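Local coordinates for protein Non-sulfated chondroitin lyase E66 (Autographa californica nucleopolyhedrovirus, PDB 3VSN) that cleaves non-sulfated chondroitin as a lyase of the occlusion-derived virus envelope and is essential for oral infection of the insect host, at residues Ile226-Tyr230 against Val273-Leu279. Sequence-based numbering, arbitrary orientation.
Sequences IAFPY and VINTVGL
Asn275 meets the loop 226-230 with both its backbone and its side chain. Its N donates to Ala227 O at 3.0 Å, and its ND2 donates to Phe228 O, also at 3.0 Å, with that oxygen lying almost exactly in the amide plane and an N-H...O angle of 156°. One residue therefore holds two successive carbonyls. Having CG anti to the backbone N (chi1 -175°) carries the amide along the loop to Tyr230, where ND2 sits 3.6 Å above one ring face, near the rim; ring and amide planes stand nearly perpendicular, at 84°. Beyond that ring, Tyr230 OH comes 3.4 Å from Gly278 CA.

The apolar contacts lie together on one side of this polar centre. Ile226 CD1 rests 3.7 Å from Ile274 CG1 and also touches Val273 CG2, while the methyls of Leu279 pack on the Phe228 ring, Leu279 CD2 over one face and Leu279 CD1 3.8 Å from Phe228 CD2.

The helix it starts also holds Asn275: as N-cap of helix 276-284 its OD1 accepts from Gly278 N at 3.1 Å, the donor standing well above the carbonyl plane. A water bridges the same OD1 to Tyr230 OH. Further out in this helical part of the chain, an alpha/alpha toroid, helix 262-269 packs against Ile226 and Ile274. Phe228, where the chain leaves helix 217-225 with positive phi, touches Tyr254, the catalytic proton donor on helix 253-258, which places the loop next to a catalytic residue.

Chemically, one side-chain amide serves two separate parts of the chain: its NH2 bonds the loop, its oxygen caps the helix. With both ends engaged, the amide's rotation is fixed, and the exit of helix 217-225 is tied to the start of helix 276-284.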
loop_
_atom_site.group_PDB
_atom_site.type_symbol
_atom_site.label_atom_id
_atom_site.label_comp_id
_atom_site.label_asym_id
_atom_site.label_seq_id
_atom_site.Cartn_x
_atom_site.Cartn_y
_atom_site.Cartn_z
ATOM N N ILE A 226 6.432 18.576 -5.161
ATOM C CA ILE A 226 6.953 17.686 -4.109
ATOM C C ILE A 226 6.648 18.132 -2.673
ATOM O O ILE A 226 7.074 17.473 -1.716
ATOM C CB ILE A 226 8.483 17.447 -4.239
ATOM C CG1 ILE A 226 9.262 18.756 -4.044
ATOM C CG2 ILE A 226 8.814 16.769 -5.565
ATOM C CD1 ILE A 226 10.756 18.583 -3.863
ATOM N N ALA A 227 5.931 19.243 -2.515
ATOM C CA ALA A 227 5.649 19.772 -1.178
ATOM C C ALA A 227 4.816 18.786 -0.353
ATOM O O ALA A 227 5.073 18.589 0.833
ATOM C CB ALA A 227 4.962 21.125 -1.264
ATOM N N PHE A 228 3.851 18.149 -1.015
ATOM C CA PHE A 228 2.891 17.234 -0.382
ATOM C C PHE A 228 2.251 17.808 0.886
ATOM O O PHE A 228 2.343 17.206 1.959
ATOM C CB PHE A 228 3.514 15.849 -0.144
ATOM C CG PHE A 228 3.770 15.084 -1.413
ATOM C CD1 PHE A 228 2.714 14.536 -2.134
ATOM C CD2 PHE A 228 5.064 14.927 -1.900
ATOM C CE1 PHE A 228 2.943 13.840 -3.312
ATOM C CE2 PHE A 228 5.298 14.233 -3.076
ATOM C CZ PHE A 228 4.237 13.687 -3.783
ATOM N N PRO A 229 1.594 18.979 0.763
ATOM C CA PRO A 229 0.869 19.501 1.920
ATOM C C PRO A 229 -0.325 18.595 2.205
ATOM O O PRO A 229 -0.793 17.901 1.300
ATOM C CB PRO A 229 0.381 20.868 1.434
ATOM C CG PRO A 229 0.234 20.707 -0.046
ATOM C CD PRO A 229 1.362 19.795 -0.448
ATOM N N TYR A 230 -0.799 18.576 3.446
ATOM C CA TYR A 230 -2.040 17.870 3.748
ATOM C C TYR A 230 -3.191 18.540 3.002
ATOM O O TYR A 230 -3.272 19.769 2.949
ATOM C CB TYR A 230 -2.326 17.861 5.251
ATOM C CG TYR A 230 -1.283 17.163 6.091
ATOM C CD1 TYR A 230 -1.163 15.770 6.080
ATOM C CD2 TYR A 230 -0.427 17.893 6.915
ATOM C CE1 TYR A 230 -0.212 15.130 6.860
ATOM C CE2 TYR A 230 0.527 17.262 7.698
ATOM C CZ TYR A 230 0.629 15.883 7.667
ATOM O OH TYR A 230 1.575 15.255 8.441
ATOM N N VAL A 273 11.619 21.406 1.948
ATOM C CA VAL A 273 10.907 21.279 0.660
ATOM C C VAL A 273 9.860 20.156 0.550
ATOM O O VAL A 273 8.941 20.243 -0.263
ATOM C CB VAL A 273 11.871 21.236 -0.555
ATOM C CG1 VAL A 273 12.689 22.521 -0.635
ATOM C CG2 VAL A 273 12.779 20.013 -0.510
ATOM N N ILE A 274 10.000 19.109 1.357
ATOM C CA ILE A 274 9.058 17.985 1.319
ATOM C C ILE A 274 8.428 17.743 2.692
ATOM O O ILE A 274 9.112 17.796 3.706
ATOM C CB ILE A 274 9.738 16.692 0.816
ATOM C CG1 ILE A 274 10.260 16.881 -0.614
ATOM C CG2 ILE A 274 8.768 15.519 0.863
ATOM C CD1 ILE A 274 11.119 15.747 -1.129
ATOM N N ASN A 275 7.121 17.483 2.713
ATOM C CA ASN A 275 6.426 17.098 3.942
ATOM C C ASN A 275 6.829 15.676 4.365
ATOM O O ASN A 275 6.059 14.724 4.217
ATOM C CB ASN A 275 4.907 17.229 3.751
ATOM C CG ASN A 275 4.114 16.950 5.020
ATOM O OD1 ASN A 275 4.670 16.805 6.104
ATOM N ND2 ASN A 275 2.796 16.870 4.877
ATOM N N THR A 276 8.045 15.560 4.897
ATOM C CA THR A 276 8.648 14.271 5.252
ATOM C C THR A 276 7.859 13.517 6.323
ATOM O O THR A 276 7.697 12.299 6.226
ATOM C CB THR A 276 10.131 14.440 5.669
ATOM O OG1 THR A 276 10.879 14.918 4.547
ATOM C CG2 THR A 276 10.745 13.114 6.128
ATOM N N VAL A 277 7.368 14.238 7.331
ATOM C CA VAL A 277 6.570 13.621 8.393
ATOM C C VAL A 277 5.287 13.013 7.812
ATOM O O VAL A 277 4.974 11.848 8.075
ATOM C CB VAL A 277 6.252 14.616 9.534
ATOM C CG1 VAL A 277 5.275 14.004 10.532
ATOM C CG2 VAL A 277 7.534 15.035 10.245
ATOM N N GLY A 278 4.573 13.798 7.009
ATOM C CA GLY A 278 3.365 13.342 6.329
ATOM C C GLY A 278 3.579 12.101 5.476
ATOM O O GLY A 278 2.793 11.151 5.535
ATOM N N LEU A 279 4.656 12.102 4.696
ATOM C CA LEU A 279 4.963 10.986 3.800
ATOM C C LEU A 279 5.402 9.731 4.543
ATOM O O LEU A 279 4.963 8.631 4.206
ATOM C CB LEU A 279 6.012 11.394 2.755
ATOM C CG LEU A 279 5.542 12.417 1.711
ATOM C CD1 LEU A 279 6.687 12.821 0.799
ATOM C CD2 LEU A 279 4.378 11.882 0.887
HETATM O O HOH W 1 3.742 17.346 8.876
#